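3-oxoacyl-[acyl-carrier protein] synthase (Thermus thermophilus, PDB 1UB7) probably catalyses the condensation of acetyl-CoA with malonyl-ACP that initiates fatty acid synthesis, working as a homodimeric thiolase-like FabH enzyme. Local coordinates at residues T34-K39 against A152-D157; I76-T81 against I114-Q119; T224-A229 against E258-P263; L242-Q247 against P283-E288. One frame throughout, in Å; residues are numbered along the deposited sequence.

Contact 1: T34-K39 against A152-D157; sequences TRTGIK and AVLFGD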
loop_
_atom_site.group_PDB
_atom_site.type_symbol
_atom_site.label_atom_id
_atom_site.label_comp_id
_atom_site.label_asym_id
_atom_site.label_seq_id
_atom_site.Cartn_x
_atom_site.Cartn_y
_atom_site.Cartn_z
ATOM N N THR A 34 19.583 22.234 18.069
ATOM C CA THR A 34 19.362 23.432 17.273
ATOM C C THR A 34 19.184 23.132 15.785
ATOM O O THR A 34 18.542 23.893 15.059
ATOM C CB THR A 34 20.519 24.439 17.480
ATOM O OG1 THR A 34 21.771 23.783 17.249
ATOM C CG2 THR A 34 20.501 24.980 18.905
ATOM N N ARG A 35 19.731 22.011 15.334
ATOM C CA ARG A 35 19.618 21.650 13.928
ATOM C C ARG A 35 18.307 20.909 13.608
ATOM O O ARG A 35 17.758 21.050 12.514
ATOM C CB ARG A 35 20.831 20.797 13.520
ATOM C CG ARG A 35 21.151 20.824 12.028
ATOM C CD ARG A 35 22.478 20.129 11.719
ATOM N NE ARG A 35 22.806 20.142 10.287
ATOM C CZ ARG A 35 23.140 21.226 9.586
ATOM N NH1 ARG A 35 23.203 22.415 10.175
ATOM N NH2 ARG A 35 23.406 21.121 8.289
ATOM N N THR A 36 17.798 20.148 14.575
ATOM C CA THR A 36 16.575 19.364 14.391
ATOM C C THR A 36 15.507 19.631 15.452
ATOM O O THR A 36 14.310 19.457 15.206
ATOM C CB THR A 36 16.902 17.887 14.446
ATOM O OG1 THR A 36 17.332 17.557 15.772
ATOM C CG2 THR A 36 18.017 17.560 13.473
ATOM N N GLY A 37 15.956 20.029 16.639
ATOM C CA GLY A 37 15.048 20.314 17.733
ATOM C C GLY A 37 14.817 19.082 18.579
ATOM O O GLY A 37 14.127 19.133 19.594
ATOM N N ILE A 38 15.411 17.967 18.175
ATOM C CA ILE A 38 15.224 16.715 18.898
ATOM C C ILE A 38 16.142 16.543 20.104
ATOM O O ILE A 38 17.348 16.786 20.024
ATOM C CB ILE A 38 15.411 15.519 17.949
ATOM C CG1 ILE A 38 14.511 15.701 16.727
ATOM C CG2 ILE A 38 15.073 14.229 18.669
ATOM C CD1 ILE A 38 14.801 14.754 15.595
ATOM N N LYS A 39 15.545 16.117 21.216
ATOM C CA LYS A 39 16.262 15.884 22.469
ATOM C C LYS A 39 16.357 14.389 22.769
ATOM O O LYS A 39 17.390 13.909 23.240
ATOM C CB LYS A 39 15.559 16.598 23.631
ATOM C CG LYS A 39 15.607 18.116 23.548
ATOM C CD LYS A 39 14.788 18.765 24.653
ATOM C CE LYS A 39 14.843 20.283 24.569
ATOM N NZ LYS A 39 13.994 20.930 25.615
ATOM N N ALA A 152 20.886 8.801 11.832
ATOM C CA ALA A 152 20.866 8.338 13.218
ATOM C C ALA A 152 20.116 9.185 14.251
ATOM O O ALA A 152 19.302 8.669 15.017
ATOM C CB ALA A 152 22.300 8.104 13.691
ATOM N N VAL A 153 20.381 10.482 14.272
ATOM C CA VAL A 153 19.749 11.356 15.250
ATOM C C VAL A 153 18.341 11.834 14.884
ATOM O O VAL A 153 17.655 12.435 15.712
ATOM C CB VAL A 153 20.633 12.599 15.498
ATOM C CG1 VAL A 153 22.043 12.165 15.883
ATOM C CG2 VAL A 153 20.665 13.471 14.245
ATOM N N LEU A 154 17.910 11.557 13.658
ATOM C CA LEU A 154 16.607 12.012 13.188
ATOM C C LEU A 154 15.395 11.142 13.438
ATOM O O LEU A 154 14.320 11.641 13.751
ATOM C CB LEU A 154 16.655 12.280 11.685
ATOM C CG LEU A 154 17.473 13.458 11.165
ATOM C CD1 LEU A 154 17.377 13.477 9.646
ATOM C CD2 LEU A 154 16.957 14.770 11.762
ATOM N N PHE A 155 15.556 9.841 13.310
ATOM C CA PHE A 155 14.401 8.980 13.430
ATOM C C PHE A 155 14.141 8.265 14.745
ATOM O O PHE A 155 15.061 7.825 15.431
ATOM C CB PHE A 155 14.437 7.983 12.264
ATOM C CG PHE A 155 14.575 8.646 10.897
ATOM C CD1 PHE A 155 13.591 9.519 10.420
ATOM C CD2 PHE A 155 15.696 8.417 10.099
ATOM C CE1 PHE A 155 13.720 10.153 9.173
ATOM C CE2 PHE A 155 15.831 9.048 8.851
ATOM C CZ PHE A 155 14.838 9.917 8.391
ATOM N N GLY A 156 12.854 8.182 15.081
ATOM C CA GLY A 156 12.387 7.499 16.276
ATOM C C GLY A 156 11.300 6.509 15.860
ATOM O O GLY A 156 10.628 6.728 14.853
ATOM N N ASP A 157 11.130 5.429 16.620
ATOM C CA ASP A 157 10.128 4.398 16.322
ATOM C C ASP A 157 8.766 4.706 16.930
ATOM O O ASP A 157 8.678 5.362 17.970
ATOM C CB ASP A 157 10.589 3.032 16.839
ATOM C CG ASP A 157 11.891 2.566 16.200
ATOM O OD1 ASP A 157 12.131 2.878 15.008
ATOM O OD2 ASP A 157 12.670 1.868 16.894
#

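Contact 2: I76-T81 against I114-Q119; sequences IVATNT and IYALAQ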
loop_
_atom_site.group_PDB
_atom_site.type_symbol
_atom_site.label_atom_id
_atom_site.label_comp_id
_atom_site.label_asym_id
_atom_site.label_seq_id
_atom_site.Cartn_x
_atom_site.Cartn_y
_atom_site.Cartn_z
ATOM N N ILE A 76 -5.782 -0.845 7.196
ATOM C CA ILE A 76 -4.774 -0.298 6.314
ATOM C C ILE A 76 -3.601 0.106 7.194
ATOM O O ILE A 76 -3.769 0.903 8.131
ATOM C CB ILE A 76 -5.233 0.980 5.613
ATOM C CG1 ILE A 76 -6.461 0.726 4.734
ATOM C CG2 ILE A 76 -4.092 1.499 4.764
ATOM C CD1 ILE A 76 -7.048 2.036 4.100
ATOM N N VAL A 77 -2.427 -0.446 6.920
ATOM C CA VAL A 77 -1.253 -0.066 7.700
ATOM C C VAL A 77 -0.335 0.814 6.851
ATOM O O VAL A 77 0.245 0.362 5.863
ATOM C CB VAL A 77 -0.448 -1.298 8.181
ATOM C CG1 VAL A 77 0.920 -0.859 8.697
ATOM C CG2 VAL A 77 -1.211 -2.023 9.309
ATOM N N ALA A 78 -0.227 2.083 7.203
ATOM C CA ALA A 78 0.671 2.956 6.461
ATOM C C ALA A 78 2.029 2.774 7.114
ATOM O O ALA A 78 2.204 3.087 8.296
ATOM C CB ALA A 78 0.226 4.394 6.560
ATOM N N THR A 79 2.970 2.229 6.357
ATOM C CA THR A 79 4.315 1.995 6.862
ATOM C C THR A 79 5.283 1.960 5.699
ATOM O O THR A 79 4.868 1.877 4.542
ATOM C CB THR A 79 4.409 0.638 7.607
ATOM O OG1 THR A 79 5.712 0.503 8.200
ATOM C CG2 THR A 79 4.159 -0.534 6.636
ATOM N N ASN A 80 6.571 2.027 6.014
ATOM C CA ASN A 80 7.620 1.958 4.999
ATOM C C ASN A 80 8.669 0.958 5.478
ATOM O O ASN A 80 9.719 0.782 4.860
ATOM C CB ASN A 80 8.234 3.340 4.768
ATOM C CG ASN A 80 7.241 4.325 4.154
ATOM O OD1 ASN A 80 6.959 4.284 2.949
ATOM N ND2 ASN A 80 6.699 5.205 4.983
ATOM N N THR A 81 8.373 0.307 6.603
ATOM C CA THR A 81 9.256 -0.703 7.158
ATOM C C THR A 81 8.445 -1.926 7.587
ATOM O O THR A 81 8.539 -2.364 8.727
ATOM C CB THR A 81 10.077 -0.178 8.391
ATOM O OG1 THR A 81 9.192 0.310 9.405
ATOM C CG2 THR A 81 11.037 0.943 7.961
ATOM N N ILE A 114 -1.838 9.983 6.408
ATOM C CA ILE A 114 -2.870 10.893 5.918
ATOM C C ILE A 114 -3.441 10.287 4.632
ATOM O O ILE A 114 -4.645 10.403 4.359
ATOM C CB ILE A 114 -2.309 12.286 5.622
ATOM C CG1 ILE A 114 -1.698 12.885 6.888
ATOM C CG2 ILE A 114 -3.419 13.186 5.147
ATOM C CD1 ILE A 114 -1.121 14.272 6.676
ATOM N N TYR A 115 -2.560 9.674 3.838
ATOM C CA TYR A 115 -2.961 8.990 2.612
ATOM C C TYR A 115 -3.968 7.902 3.030
ATOM O O TYR A 115 -5.037 7.759 2.433
ATOM C CB TYR A 115 -1.741 8.338 1.959
ATOM C CG TYR A 115 -1.177 9.110 0.799
ATOM C CD1 TYR A 115 -0.815 10.456 0.936
ATOM C CD2 TYR A 115 -1.031 8.511 -0.455
ATOM C CE1 TYR A 115 -0.325 11.184 -0.149
ATOM C CE2 TYR A 115 -0.541 9.233 -1.549
ATOM C CZ TYR A 115 -0.189 10.567 -1.385
ATOM O OH TYR A 115 0.317 11.273 -2.444
ATOM N N ALA A 116 -3.634 7.154 4.083
ATOM C CA ALA A 116 -4.528 6.095 4.570
ATOM C C ALA A 116 -5.873 6.638 5.069
ATOM O O ALA A 116 -6.909 5.980 4.934
ATOM C CB ALA A 116 -3.852 5.301 5.686
ATOM N N LEU A 117 -5.853 7.829 5.662
ATOM C CA LEU A 117 -7.078 8.427 6.175
ATOM C C LEU A 117 -7.976 8.762 4.999
ATOM O O LEU A 117 -9.187 8.535 5.051
ATOM C CB LEU A 117 -6.778 9.700 7.003
ATOM C CG LEU A 117 -6.047 9.524 8.350
ATOM C CD1 LEU A 117 -5.750 10.883 8.970
ATOM C CD2 LEU A 117 -6.902 8.685 9.305
ATOM N N ALA A 118 -7.373 9.293 3.936
ATOM C CA ALA A 118 -8.126 9.655 2.745
ATOM C C ALA A 118 -8.700 8.382 2.137
ATOM O O ALA A 118 -9.885 8.326 1.780
ATOM C CB ALA A 118 -7.226 10.363 1.746
ATOM N N GLN A 119 -7.871 7.351 2.032
ATOM C CA GLN A 119 -8.345 6.083 1.480
ATOM C C GLN A 119 -9.455 5.476 2.341
ATOM O O GLN A 119 -10.418 4.894 1.820
ATOM C CB GLN A 119 -7.191 5.085 1.350
ATOM C CG GLN A 119 -6.618 4.993 -0.056
ATOM C CD GLN A 119 -7.592 4.391 -1.083
ATOM O OE1 GLN A 119 -7.336 4.465 -2.278
ATOM N NE2 GLN A 119 -8.698 3.785 -0.617
#

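Contact 3: T224-A229 against E258-P263; sequences TATLEA and ERLGLP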
loop_
_atom_site.group_PDB
_atom_site.type_symbol
_atom_site.label_atom_id
_atom_site.label_comp_id
_atom_site.label_asym_id
_atom_site.label_seq_id
_atom_site.Cartn_x
_atom_site.Cartn_y
_atom_site.Cartn_z
ATOM N N THR A 224 1.719 25.435 1.170
ATOM C CA THR A 224 0.722 25.439 0.085
ATOM C C THR A 224 -0.430 24.496 0.415
ATOM O O THR A 224 -1.604 24.888 0.420
ATOM C CB THR A 224 1.341 24.977 -1.264
ATOM O OG1 THR A 224 2.415 25.851 -1.626
ATOM C CG2 THR A 224 0.287 24.985 -2.379
ATOM N N ALA A 225 -0.068 23.246 0.690
ATOM C CA ALA A 225 -1.026 22.199 1.023
ATOM C C ALA A 225 -1.972 22.648 2.119
ATOM O O ALA A 225 -3.197 22.554 1.978
ATOM C CB ALA A 225 -0.285 20.942 1.467
ATOM N N THR A 226 -1.388 23.141 3.206
ATOM C CA THR A 226 -2.159 23.599 4.351
ATOM C C THR A 226 -3.221 24.604 3.947
ATOM O O THR A 226 -4.399 24.444 4.283
ATOM C CB THR A 226 -1.253 24.246 5.403
ATOM O OG1 THR A 226 -0.192 23.346 5.747
ATOM C CG2 THR A 226 -2.058 24.571 6.654
ATOM N N LEU A 227 -2.810 25.640 3.223
ATOM C CA LEU A 227 -3.765 26.658 2.800
ATOM C C LEU A 227 -4.794 26.087 1.830
ATOM O O LEU A 227 -5.993 26.388 1.928
ATOM C CB LEU A 227 -3.033 27.843 2.168
ATOM C CG LEU A 227 -2.301 28.690 3.213
ATOM C CD1 LEU A 227 -1.406 29.734 2.556
ATOM C CD2 LEU A 227 -3.337 29.345 4.112
ATOM N N GLU A 228 -4.315 25.249 0.911
ATOM C CA GLU A 228 -5.165 24.614 -0.087
ATOM C C GLU A 228 -6.233 23.791 0.626
ATOM O O GLU A 228 -7.423 23.868 0.307
ATOM C CB GLU A 228 -4.312 23.711 -0.970
ATOM C CG GLU A 228 -4.920 23.381 -2.310
ATOM C CD GLU A 228 -4.057 22.414 -3.094
ATOM O OE1 GLU A 228 -2.812 22.513 -2.989
ATOM O OE2 GLU A 228 -4.622 21.564 -3.815
ATOM N N ALA A 229 -5.796 23.009 1.605
ATOM C CA ALA A 229 -6.711 22.185 2.379
ATOM C C ALA A 229 -7.702 23.050 3.149
ATOM O O ALA A 229 -8.921 22.851 3.060
ATOM C CB ALA A 229 -5.938 21.313 3.337
ATOM N N GLU A 258 5.463 30.240 10.948
ATOM C CA GLU A 258 5.683 31.649 10.686
ATOM C C GLU A 258 5.014 31.981 9.361
ATOM O O GLU A 258 4.153 32.856 9.292
ATOM C CB GLU A 258 7.181 31.931 10.627
ATOM C CG GLU A 258 7.906 31.517 11.902
ATOM C CD GLU A 258 9.410 31.688 11.811
ATOM O OE1 GLU A 258 10.022 31.101 10.894
ATOM O OE2 GLU A 258 9.982 32.407 12.661
ATOM N N ARG A 259 5.394 31.263 8.310
ATOM C CA ARG A 259 4.805 31.482 6.997
ATOM C C ARG A 259 3.270 31.440 7.006
ATOM O O ARG A 259 2.638 31.666 5.976
ATOM C CB ARG A 259 5.329 30.446 5.999
ATOM C CG ARG A 259 6.602 30.848 5.269
ATOM C CD ARG A 259 6.771 30.035 3.981
ATOM N NE ARG A 259 7.858 30.543 3.145
ATOM C CZ ARG A 259 8.177 30.053 1.950
ATOM N NH1 ARG A 259 7.489 29.036 1.446
ATOM N NH2 ARG A 259 9.181 30.581 1.258
ATOM N N LEU A 260 2.668 31.149 8.157
ATOM C CA LEU A 260 1.211 31.092 8.247
ATOM C C LEU A 260 0.621 32.025 9.303
ATOM O O LEU A 260 -0.597 32.036 9.521
ATOM C CB LEU A 260 0.757 29.660 8.525
ATOM C CG LEU A 260 0.892 28.680 7.362
ATOM C CD1 LEU A 260 0.488 27.286 7.811
ATOM C CD2 LEU A 260 0.019 29.141 6.206
ATOM N N GLY A 261 1.481 32.813 9.947
ATOM C CA GLY A 261 1.017 33.733 10.975
ATOM C C GLY A 261 0.375 32.972 12.118
ATOM O O GLY A 261 -0.793 33.202 12.465
ATOM N N LEU A 262 1.148 32.066 12.712
ATOM C CA LEU A 262 0.652 31.233 13.799
ATOM C C LEU A 262 1.487 31.203 15.069
ATOM O O LEU A 262 2.720 31.231 15.029
ATOM C CB LEU A 262 0.476 29.792 13.311
ATOM C CG LEU A 262 -0.688 29.456 12.378
ATOM C CD1 LEU A 262 -0.539 28.014 11.907
ATOM C CD2 LEU A 262 -2.024 29.656 13.106
ATOM N N PRO A 263 0.804 31.164 16.224
ATOM C CA PRO A 263 1.416 31.113 17.558
ATOM C C PRO A 263 1.650 29.639 17.902
ATOM O O PRO A 263 0.832 28.786 17.546
ATOM C CB PRO A 263 0.356 31.764 18.446
ATOM C CG PRO A 263 -0.924 31.359 17.788
ATOM C CD PRO A 263 -0.624 31.531 16.314
#

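Contact 4: L242-Q247 against P283-E288; sequences LFVPHQ and PLALKE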
loop_
_atom_site.group_PDB
_atom_site.type_symbol
_atom_site.label_atom_id
_atom_site.label_comp_id
_atom_site.label_asym_id
_atom_site.label_seq_id
_atom_site.Cartn_x
_atom_site.Cartn_y
_atom_site.Cartn_z
ATOM N N LEU A 242 -6.069 23.778 15.883
ATOM C CA LEU A 242 -4.708 23.283 16.046
ATOM C C LEU A 242 -4.171 22.682 14.751
ATOM O O LEU A 242 -4.871 21.940 14.055
ATOM C CB LEU A 242 -4.656 22.242 17.165
ATOM C CG LEU A 242 -3.312 21.586 17.507
ATOM C CD1 LEU A 242 -2.406 22.577 18.215
ATOM C CD2 LEU A 242 -3.555 20.380 18.402
ATOM N N PHE A 243 -2.929 23.034 14.428
ATOM C CA PHE A 243 -2.258 22.539 13.237
ATOM C C PHE A 243 -1.368 21.423 13.717
ATOM O O PHE A 243 -0.609 21.609 14.662
ATOM C CB PHE A 243 -1.391 23.622 12.588
ATOM C CG PHE A 243 -2.176 24.700 11.900
ATOM C CD1 PHE A 243 -3.029 25.536 12.623
ATOM C CD2 PHE A 243 -2.074 24.878 10.521
ATOM C CE1 PHE A 243 -3.770 26.536 11.978
ATOM C CE2 PHE A 243 -2.811 25.873 9.871
ATOM C CZ PHE A 243 -3.660 26.701 10.601
ATOM N N VAL A 244 -1.462 20.268 13.065
ATOM C CA VAL A 244 -0.665 19.116 13.439
ATOM C C VAL A 244 0.131 18.698 12.227
ATOM O O VAL A 244 -0.394 18.099 11.281
ATOM C CB VAL A 244 -1.555 17.955 13.909
ATOM C CG1 VAL A 244 -0.713 16.920 14.643
ATOM C CG2 VAL A 244 -2.664 18.488 14.808
ATOM N N PRO A 245 1.417 19.052 12.226
ATOM C CA PRO A 245 2.312 18.723 11.119
ATOM C C PRO A 245 3.135 17.479 11.368
ATOM O O PRO A 245 3.235 17.002 12.494
ATOM C CB PRO A 245 3.203 19.949 11.049
ATOM C CG PRO A 245 3.429 20.220 12.523
ATOM C CD PRO A 245 2.009 20.109 13.075
ATOM N N HIS A 246 3.727 16.962 10.299
ATOM C CA HIS A 246 4.604 15.816 10.407
ATOM C C HIS A 246 5.703 16.300 11.361
ATOM O O HIS A 246 6.160 17.431 11.247
ATOM C CB HIS A 246 5.209 15.504 9.036
ATOM C CG HIS A 246 6.240 14.421 9.062
ATOM N ND1 HIS A 246 7.212 14.295 8.092
ATOM C CD2 HIS A 246 6.443 13.401 9.931
ATOM C CE1 HIS A 246 7.969 13.248 8.363
ATOM N NE2 HIS A 246 7.524 12.687 9.474
ATOM N N GLN A 247 6.112 15.464 12.304
ATOM C CA GLN A 247 7.160 15.850 13.248
ATOM C C GLN A 247 8.514 15.381 12.746
ATOM O O GLN A 247 9.064 14.408 13.251
ATOM C CB GLN A 247 6.901 15.237 14.626
ATOM C CG GLN A 247 5.558 15.606 15.223
ATOM C CD GLN A 247 5.460 17.073 15.575
ATOM O OE1 GLN A 247 6.168 17.555 16.458
ATOM N NE2 GLN A 247 4.580 17.790 14.887
ATOM N N PRO A 283 -0.396 10.713 14.290
ATOM C CA PRO A 283 -1.300 10.144 15.298
ATOM C C PRO A 283 -0.734 10.266 16.726
ATOM O O PRO A 283 -1.496 10.454 17.674
ATOM C CB PRO A 283 -1.505 8.698 14.824
ATOM C CG PRO A 283 -0.341 8.445 13.856
ATOM C CD PRO A 283 -0.183 9.774 13.171
ATOM N N LEU A 284 0.591 10.173 16.879
ATOM C CA LEU A 284 1.230 10.330 18.195
ATOM C C LEU A 284 0.933 11.720 18.745
ATOM O O LEU A 284 0.661 11.879 19.935
ATOM C CB LEU A 284 2.752 10.157 18.096
ATOM C CG LEU A 284 3.259 8.716 18.099
ATOM C CD1 LEU A 284 4.704 8.675 17.711
ATOM C CD2 LEU A 284 3.048 8.104 19.505
ATOM N N ALA A 285 0.992 12.722 17.869
ATOM C CA ALA A 285 0.720 14.104 18.244
ATOM C C ALA A 285 -0.755 14.344 18.560
ATOM O O ALA A 285 -1.080 14.993 19.557
ATOM C CB ALA A 285 1.177 15.062 17.129
ATOM N N LEU A 286 -1.650 13.836 17.717
ATOM C CA LEU A 286 -3.083 14.023 17.963
ATOM C C LEU A 286 -3.482 13.481 19.330
ATOM O O LEU A 286 -4.299 14.087 20.034
ATOM C CB LEU A 286 -3.916 13.316 16.895
ATOM C CG LEU A 286 -3.862 13.930 15.505
ATOM C CD1 LEU A 286 -4.459 12.964 14.506
ATOM C CD2 LEU A 286 -4.595 15.253 15.508
ATOM N N LYS A 287 -2.907 12.335 19.690
ATOM C CA LYS A 287 -3.203 11.692 20.967
ATOM C C LYS A 287 -2.885 12.623 22.133
ATOM O O LYS A 287 -3.714 12.792 23.032
ATOM C CB LYS A 287 -2.409 10.390 21.128
ATOM C CG LYS A 287 -2.658 9.713 22.473
ATOM C CD LYS A 287 -1.652 8.605 22.750
ATOM C CE LYS A 287 -1.899 7.971 24.111
ATOM N NZ LYS A 287 -1.009 6.809 24.306
ATOM N N GLU A 288 -1.694 13.225 22.121
ATOM C CA GLU A 288 -1.315 14.150 23.191
ATOM C C GLU A 288 -2.252 15.374 23.230
ATOM O O GLU A 288 -2.682 15.808 24.303
ATOM C CB GLU A 288 0.133 14.603 23.018
ATOM C CG GLU A 288 1.094 13.447 22.836
ATOM C CD GLU A 288 2.528 13.800 23.199
ATOM O OE1 GLU A 288 2.970 14.928 22.886
ATOM O OE2 GLU A 288 3.214 12.936 23.790
#

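Contact 1: T34-K39 against A152-D157
Thr36 and Leu154 meet methyl to methyl where an ST turn at the end of helix 29-35 faces the loop between helix 149-152 and strand 158-165. Thr36 CG2 lies 3.4 Å from Leu154 CD2, tighter than usual for two carbons, and the two side chains cross obliquely. Beside them Ile38 pushes CD1 toward the loop backbone, 3.6 Å from Leu154 O and 3.7 Å from Val153 O, while its approach to the leucine methyl is looser, with Ile38 CD1 to Leu154 CD2 at 4.4 Å. No hydrogen bond spans the two segments; the fit is one of shape. Behind this first shell the threonine is held by its hydroxyl. With OG1 placed between the backbone N and the carbonyl carbon (chi1 67°), Thr36 OG1 accepts from Ile38 N at 3.1 Å and a nearly straight 167°, and donates to Ile32 O, one turn back in the helix, so that CG2 is turned to the leucine. Replacing Thr36 by alanine would probably leave Ile38 N without its turn partner and open a gap beside the Leu154 methyl. Farther out, Arg35 O and the Thr36 backbone bind Asn249 and Leu250 of the predicted ACP-binding region, and Leu154 and Gly156 make backbone bonds to Asn276, a predicted active-site residue. Val153 also packs on Phe21 of helix 18-22 and Arg41 of strand 40-43. The leucine stem is also covered within its own loop: Leu154 CB sits 4.1 Å above the centre of the Phe155 ring.

Contact 2: I76-T81 against I114-Q119
Ile76 and Ala78 of strand 72-78 pack on Ala116 of helix 112-125, a layer contact of the thiolase fold in which a buried helix lies between two sheets. Strand and helix segments run nearly antiparallel, at 158°, with their axes 8.4 Å apart. The contact is apolar throughout. Ala116 CB, too small to hold the layers apart, sits 3.9 Å from Ile76 CG2 and 4.3 Å from Ala78 CB, so alternate residues of the strand bear on one helical position. Ile76 CG1 stands beside its backbone N (chi1 -61°) and carries CD1 one turn farther along the helix, where Ile76 CD1 comes within 4.1 Å of Gln119 CB; these two side chains cross at about a right angle. Polar bonds lie around the contact. Gln119 bends at chi2 and its OE1 bonds to Tyr104 OH of the second subunit, taking the helix into the dimer interface. Farther along 76-81, Asn80 OD1 bonds to Gly109 N, next to the predicted catalytic Cys110 that precedes the helix. Thr79 OG1 accepts from Thr81 N at 3.1 Å, forming an ST turn.

Contact 3: T224-A229 against E258-P263
Leu227 and Leu260 mark the closest backbone approach, their CA atoms 8.6 Å apart, where a regular turn of helix 211-233 faces the type I beta turn that begins on the last residue of helix 250-258. The turn runs from Glu258 to Gly261 and is closed by Gly261 N to Glu258 O at 2.8 Å; Gly261 takes a positive phi of 62° as the chain leaves it. With the backbones this far apart, side chains bridge the gap. Leu260 points toward the helix and divides its two methyls between neighbouring residues. Leu260 CD1 reaches Thr226 CG2 at 3.9 Å, a methyl that lies anti to the backbone N of the threonine. The other branch lies over the branch carbon of the second leucine: Leu260 CD2 is 3.8 Å from Leu227 CG and equally far, 4.0 Å, from Leu227 CD1 and CD2, the two side chains sliding past each other in opposite directions. Phe243 of strand 242-245 touches both Thr226 and Leu260, so the inner side of the contact merges with the core of the C-terminal half of the fold. Outside, Leu227 is exposed. Asn223 ND2, one turn earlier on the helix, adds a weak hydrogen bond to Arg259 O.

Contact 4: L242-Q247 against P283-E288
Ala285 is the first residue of 283-288 to meet strand 242-245, and its CB lies 3.6 Å from Val244 CG1. That methyl stands anti to the valine backbone N (chi1 -165°), while CG2, beside the backbone N, meets the next helix residue. Leu286 starts off to one side of the strand, yet its CD2 comes to 3.8 Å from Val244 CG2; one valine thus straddles two consecutive helix residues. Leu286 also packs on Leu7 of strand 3-10, which places helix 281-292 between the two sheets of the thiolase fold, within the crossover from strand 242-245 to the parallel strand 300-307. Beyond the contact, Lys287 and Glu288 turn to salt bridges with Asp60 and Arg273. At the strand end Gln247 NE2 donates to Pro245 O at 2.9 Å, approaching 43° above the carbonyl plane, and its OE1 takes Asn270 N and Val271 N, so the amide is fixed. Between Pro245 and Gln247 sits His246, a predicted active-site residue whose NE2 bonds to Asn276. No hydrogen bond joins strand to helix, which implies that apolar packing seats the strand on the helix, while the bonds of Gln247 probably help to fix the backbone that carries His246.

Overall arrangement
From the N terminus, contact 1 opens first, at 34-39, but contact 2 closes before it, joining 76-81 to 114-119 within the long loop that 152-157 later completes; their centres lie about 23 Å apart. Both are closed before contacts 3 and 4 open in the C-terminal half, where these cross, their segments alternating as 224-229, 242-247, 258-263 and 283-288. These two touch directly through Phe243, on which Leu262 also packs. Contacts 2 and 4 each seat a strand of one of the two sheets on a helix, whereas contact 1 joins the end of helix 29-35 to the loop before strand 158-165, and contact 3 joins helix 211-233 to the turn ending helix 250-258.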